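Local coordinates for ferrous iron transport protein B (PDB 3I8S), which drives GTP-dependent uptake of ferrous iron across the bacterial inner membrane and is represented here by its cytosolic GTP-binding domain, at residues L8-P12 / R100-L104; I116-L122 / C143-V149. The contacts are given in a common frame with arbitrary orientation. Where two conformers were deposited one is given. Residues are numbered along the deposited sequence.

Interaction 1: L8-P12 / R100-L104; sequences LIGNP and RNLYL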
loop_
_atom_site.group_PDB
_atom_site.type_symbol
_atom_site.label_atom_id
_atom_site.label_comp_id
_atom_site.label_asym_id
_atom_site.label_seq_id
_atom_site.Cartn_x
_atom_site.Cartn_y
_atom_site.Cartn_z
ATOM N N LEU A 8 -3.610 -4.569 -8.125
ATOM C CA LEU A 8 -2.339 -3.976 -8.571
ATOM C C LEU A 8 -2.310 -2.465 -8.297
ATOM O O LEU A 8 -3.177 -1.686 -8.711
ATOM C CB LEU A 8 -2.116 -4.317 -10.020
ATOM C CG LEU A 8 -0.770 -3.972 -10.612
ATOM C CD1 LEU A 8 0.329 -4.906 -10.017
ATOM C CD2 LEU A 8 -0.890 -3.973 -12.158
ATOM N N ILE A 9 -1.340 -2.050 -7.492
ATOM C CA ILE A 9 -1.366 -0.698 -6.972
ATOM C C ILE A 9 0.045 -0.131 -6.951
ATOM O O ILE A 9 1.008 -0.845 -6.619
ATOM C CB ILE A 9 -1.937 -0.626 -5.534
ATOM C CG1 ILE A 9 -2.245 0.875 -5.212
ATOM C CG2 ILE A 9 -1.033 -1.431 -4.579
ATOM C CD1 ILE A 9 -3.125 1.157 -3.996
ATOM N N GLY A 10 0.133 1.138 -7.313
ATOM C CA GLY A 10 1.372 1.851 -7.277
ATOM C C GLY A 10 1.180 3.305 -7.581
ATOM O O GLY A 10 0.081 3.753 -7.871
ATOM N N ASN A 11 2.283 4.036 -7.593
ATOM C CA ASN A 11 2.261 5.430 -7.919
ATOM C C ASN A 11 2.031 5.604 -9.442
ATOM O O ASN A 11 2.198 4.669 -10.212
ATOM C CB ASN A 11 3.592 6.102 -7.550
ATOM C CG ASN A 11 3.752 6.352 -6.009
ATOM O OD1 ASN A 11 3.401 5.532 -5.147
ATOM N ND2 ASN A 11 4.278 7.473 -5.707
ATOM N N PRO A 12 1.681 6.818 -9.854
ATOM C CA PRO A 12 1.560 7.111 -11.294
ATOM C C PRO A 12 2.854 6.831 -12.008
ATOM O O PRO A 12 3.921 7.110 -11.461
ATOM C CB PRO A 12 1.233 8.585 -11.316
ATOM C CG PRO A 12 0.546 8.822 -10.050
ATOM C CD PRO A 12 1.324 7.990 -9.046
ATOM N N ARG A 100 9.964 8.194 -2.168
ATOM C CA ARG A 100 8.642 8.687 -2.561
ATOM C C ARG A 100 7.637 7.546 -2.662
ATOM O O ARG A 100 6.493 7.609 -2.130
ATOM C CB ARG A 100 8.708 9.397 -3.929
ATOM C CG ARG A 100 7.324 9.873 -4.442
ATOM C CD ARG A 100 7.434 10.865 -5.554
ATOM N NE ARG A 100 6.195 11.623 -5.758
ATOM C CZ ARG A 100 6.142 12.929 -6.058
ATOM N NH1 ARG A 100 7.242 13.674 -6.148
ATOM N NH2 ARG A 100 4.961 13.516 -6.252
ATOM N N ASN A 101 8.037 6.500 -3.369
ATOM C CA ASN A 101 7.122 5.388 -3.619
ATOM C C ASN A 101 6.743 4.609 -2.360
ATOM O O ASN A 101 5.651 4.008 -2.295
ATOM C CB ASN A 101 7.691 4.396 -4.648
ATOM C CG ASN A 101 7.515 4.867 -6.092
ATOM O OD1 ASN A 101 6.975 4.129 -6.918
ATOM N ND2 ASN A 101 7.963 6.103 -6.408
ATOM N N LEU A 102 7.633 4.605 -1.360
ATOM C CA LEU A 102 7.381 3.827 -0.171
ATOM C C LEU A 102 6.258 4.413 0.733
ATOM O O LEU A 102 5.817 3.751 1.677
ATOM C CB LEU A 102 8.674 3.619 0.640
ATOM C CG LEU A 102 9.612 2.513 0.107
ATOM C CD1 LEU A 102 10.917 2.490 0.994
ATOM C CD2 LEU A 102 8.916 1.158 0.069
ATOM N N TYR A 103 5.846 5.655 0.502
ATOM C CA TYR A 103 4.764 6.207 1.350
ATOM C C TYR A 103 3.512 5.332 1.195
ATOM O O TYR A 103 2.889 4.892 2.171
ATOM C CB TYR A 103 4.503 7.654 1.034
ATOM C CG TYR A 103 3.620 8.309 2.063
ATOM C CD1 TYR A 103 4.161 8.793 3.239
ATOM C CD2 TYR A 103 2.230 8.390 1.886
ATOM C CE1 TYR A 103 3.370 9.365 4.205
ATOM C CE2 TYR A 103 1.420 8.978 2.844
ATOM C CZ TYR A 103 2.012 9.447 4.019
ATOM O OH TYR A 103 1.245 10.035 4.982
ATOM N N LEU A 104 3.142 5.068 -0.050
ATOM C CA LEU A 104 2.028 4.172 -0.347
ATOM C C LEU A 104 2.229 2.767 0.240
ATOM O O LEU A 104 1.381 2.231 0.901
ATOM C CB LEU A 104 1.843 4.054 -1.859
ATOM C CG LEU A 104 0.686 3.159 -2.329
ATOM C CD1 LEU A 104 -0.695 3.565 -1.776
ATOM C CD2 LEU A 104 0.659 3.181 -3.914
HETATM O O HOH W 1 4.599 2.848 -6.575
HETATM O O HOH W 2 4.326 9.737 -6.834
#
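The 8-12 segment runs out of a strand into a loop and passes the kinked turn of helix 98-111 formed by 100-104; the CA atoms of N11 and N101 come within 6.5 Å, those of G10 and L104 within 7.3 Å. No direct hydrogen bond joins the two. L104 points at the strand, and its CD2 lies 3.9 Å from I9 CG1 and 3.7 Å from G10 CA, a methyl packed on the strand backbone. A branched apolar side chain fills this buried space well. With N11 and P12, G10 belongs to the GTP-binding P-loop of the G domain, which joins strand 4-10 to helix 16-24, so the helix packs directly against the start of that loop. N11 inserts towards the helix, OD1 resting 3.8 Å from L104 CD2, and two waters bridge the polar gaps. Water 1 accepts from N11 N (2.8 Å) and lies 2.7 Å from N101 OD1, which also takes a hydrogen bond from D94 N. Water 2 accepts from N11 ND2 (2.5 Å). R100, an exposed residue with a long side chain, reaches water 2 with NE (2.9 Å), while its CG lies 4.1 Å from N11 ND2.

Interaction 2: I116-L122 / C143-V149; sequences IVALNML and CPVIPLV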
loop_
_atom_site.group_PDB
_atom_site.type_symbol
_atom_site.label_atom_id
_atom_site.label_comp_id
_atom_site.label_asym_id
_atom_site.label_seq_id
_atom_site.Cartn_x
_atom_site.Cartn_y
_atom_site.Cartn_z
ATOM N N ILE A 116 2.880 -8.198 -1.955
ATOM C CA ILE A 116 4.134 -8.505 -2.572
ATOM C C ILE A 116 4.599 -7.205 -3.215
ATOM O O ILE A 116 3.839 -6.593 -3.979
ATOM C CB ILE A 116 3.971 -9.567 -3.678
ATOM C CG1 ILE A 116 3.546 -10.921 -3.057
ATOM C CG2 ILE A 116 5.308 -9.706 -4.440
ATOM C CD1 ILE A 116 2.953 -11.844 -4.062
ATOM N N VAL A 117 5.819 -6.754 -2.907
ATOM C CA VAL A 117 6.381 -5.601 -3.650
ATOM C C VAL A 117 7.037 -6.074 -4.920
ATOM O O VAL A 117 7.936 -6.965 -4.899
ATOM C CB VAL A 117 7.372 -4.759 -2.807
ATOM C CG1 VAL A 117 8.165 -3.788 -3.643
ATOM C CG2 VAL A 117 6.642 -4.105 -1.659
ATOM N N ALA A 118 6.645 -5.463 -6.026
ATOM C CA ALA A 118 7.355 -5.680 -7.285
ATOM C C ALA A 118 8.201 -4.441 -7.570
ATOM O O ALA A 118 7.662 -3.381 -7.912
ATOM C CB ALA A 118 6.408 -5.955 -8.415
ATOM N N LEU A 119 9.513 -4.629 -7.483
ATOM C CA LEU A 119 10.476 -3.559 -7.653
ATOM C C LEU A 119 10.866 -3.428 -9.110
ATOM O O LEU A 119 11.521 -4.321 -9.718
ATOM C CB LEU A 119 11.673 -3.763 -6.712
ATOM C CG LEU A 119 12.622 -2.599 -6.451
ATOM C CD1 LEU A 119 11.983 -1.428 -5.693
ATOM C CD2 LEU A 119 13.868 -3.077 -5.666
ATOM N N ASN A 120 10.466 -2.272 -9.651
ATOM C CA ASN A 120 10.611 -1.912 -11.043
ATOM C C ASN A 120 11.639 -0.797 -11.314
ATOM O O ASN A 120 12.163 -0.185 -10.399
ATOM C CB ASN A 120 9.225 -1.386 -11.509
ATOM C CG ASN A 120 8.783 -1.995 -12.761
ATOM O OD1 ASN A 120 9.550 -2.671 -13.457
ATOM N ND2 ASN A 120 7.525 -1.783 -13.086
ATOM N N MET A 121 11.880 -0.496 -12.596
ATOM C CA MET A 121 12.826 0.552 -13.010
ATOM C C MET A 121 14.227 0.369 -12.436
ATOM O O MET A 121 14.918 1.329 -12.111
ATOM C CB MET A 121 12.283 1.944 -12.641
ATOM C CG MET A 121 10.800 2.149 -12.926
ATOM S SD MET A 121 10.384 1.983 -14.672
ATOM C CE MET A 121 8.637 2.356 -14.709
ATOM N N LEU A 122 14.635 -0.894 -12.318
ATOM C CA LEU A 122 15.960 -1.255 -11.848
ATOM C C LEU A 122 17.091 -0.700 -12.738
ATOM O O LEU A 122 18.156 -0.321 -12.260
ATOM C CB LEU A 122 16.053 -2.780 -11.837
ATOM C CG LEU A 122 15.017 -3.460 -10.943
ATOM C CD1 LEU A 122 15.054 -4.995 -11.177
ATOM C CD2 LEU A 122 15.322 -3.090 -9.521
ATOM N N CYS A 143 7.423 -7.989 3.987
ATOM C CA CYS A 143 6.811 -8.622 2.848
ATOM C C CYS A 143 7.861 -8.878 1.766
ATOM O O CYS A 143 8.941 -8.250 1.770
ATOM C CB CYS A 143 5.639 -7.783 2.314
ATOM S SG CYS A 143 6.122 -6.263 1.476
ATOM N N PRO A 144 7.576 -9.850 0.854
ATOM C CA PRO A 144 8.465 -10.138 -0.254
ATOM C C PRO A 144 8.743 -8.920 -1.134
ATOM O O PRO A 144 7.860 -8.077 -1.381
ATOM C CB PRO A 144 7.689 -11.180 -1.063
ATOM C CG PRO A 144 6.664 -11.748 -0.130
ATOM C CD PRO A 144 6.373 -10.708 0.842
ATOM N N VAL A 145 9.963 -8.825 -1.603
ATOM C CA VAL A 145 10.357 -7.776 -2.540
ATOM C C VAL A 145 10.974 -8.501 -3.718
ATOM O O VAL A 145 12.015 -9.189 -3.565
ATOM C CB VAL A 145 11.355 -6.754 -1.922
ATOM C CG1 VAL A 145 11.906 -5.771 -2.999
ATOM C CG2 VAL A 145 10.681 -5.973 -0.741
ATOM N N ILE A 146 10.299 -8.416 -4.861
ATOM C CA ILE A 146 10.686 -9.146 -6.050
ATOM C C ILE A 146 11.213 -8.161 -7.092
ATOM O O ILE A 146 10.486 -7.308 -7.581
ATOM C CB ILE A 146 9.470 -9.940 -6.662
ATOM C CG1 ILE A 146 8.803 -10.818 -5.610
ATOM C CG2 ILE A 146 9.893 -10.704 -7.879
ATOM C CD1 ILE A 146 9.651 -11.718 -4.895
ATOM N N PRO A 147 12.465 -8.309 -7.481
ATOM C CA PRO A 147 13.000 -7.417 -8.528
ATOM C C PRO A 147 12.499 -7.791 -9.928
ATOM O O PRO A 147 12.663 -8.946 -10.356
ATOM C CB PRO A 147 14.486 -7.626 -8.412
ATOM C CG PRO A 147 14.683 -8.941 -7.821
ATOM C CD PRO A 147 13.464 -9.274 -7.009
ATOM N N LEU A 148 11.902 -6.828 -10.640
ATOM C CA LEU A 148 11.318 -7.123 -11.937
ATOM C C LEU A 148 12.326 -6.991 -13.041
ATOM O O LEU A 148 12.387 -6.002 -13.786
ATOM C CB LEU A 148 10.061 -6.304 -12.218
ATOM C CG LEU A 148 8.751 -6.646 -11.520
ATOM C CD1 LEU A 148 7.669 -5.706 -12.128
ATOM C CD2 LEU A 148 8.386 -8.122 -11.636
ATOM N N VAL A 149 13.155 -8.023 -13.117
ATOM C CA VAL A 149 14.157 -8.148 -14.094
ATOM C C VAL A 149 13.460 -8.386 -15.435
ATOM O O VAL A 149 12.664 -9.354 -15.578
ATOM C CB VAL A 149 15.085 -9.325 -13.722
ATOM C CG1 VAL A 149 15.984 -9.666 -14.871
ATOM C CG2 VAL A 149 15.876 -8.954 -12.450
HETATM O O HOH W 3 12.934 -3.303 -13.879
#
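This is a parallel strand pairing at the margin of the G domain's central sheet, where strand 145-147, outermost on this side within the chain, lies against strand 115-120. The short axes approach to 4.6 Å at 29°. Four backbone hydrogen bonds fix the register: V117 N to P144 O (2.9 Å), I146 N to V117 O (2.8 Å), L119 N to I146 O (2.9 Å) and L148 N to L119 O (2.7 Å). P147 loses nothing by having no amide hydrogen, since its nitrogen faces away from the neighbouring strand.

Beta-branched and aliphatic residues suit both faces. V117, V145 and L119 lie on the side of helix 134-141, with V117 CB 4.1 Å from V145 CG2 and L119 CB 4.2 Å from V145 CG1. I146 faces helix 154-164 and meets I116 CG2 through its CG1 at 3.8 Å. Small A118 leaves room for L148, whose CD1 is 3.9 Å from A118 CB.

Beyond the paired part both segments enter the nucleotide site. N120 opens the guanine-recognition NxxD motif (G4), M121 is the N-cap position of helix 122-127, and V149 begins the G5 loop, which mediates fast GDP release. L148 centres an inverse gamma turn, and L122 CD1 packs 3.9 Å from P147 CB. Water 3 donates to L148 O (2.8 Å) and bonds only weakly with N120 OD1 (3.5 Å) and L122 N (3.3 Å). The direct backbone bonds thus stop at L148, and V149 is held to 116-122 by little more than the L122 methyl.

Both contacts belong to the same G domain and the same sheet, but at different depths. Interaction 1 is buried near the middle of the chain, while interaction 2 is only partly buried at the sheet's outer strand; their centres are 12 Å apart and they do not touch. Helix 98-111 is followed in the chain by strand 115-120, and strand 88-94 lies between strands 4-10 and 115-120. Between 8-12 and 100-104 the polar link is made by water, whereas 116-122 and 143-149 are joined by direct backbone bonds. Their loops meet at the nucleotide site: S14 of the P-loop bonds to N11 O through its hydroxyl and, weakly, to N120 ND2 through its carbonyl.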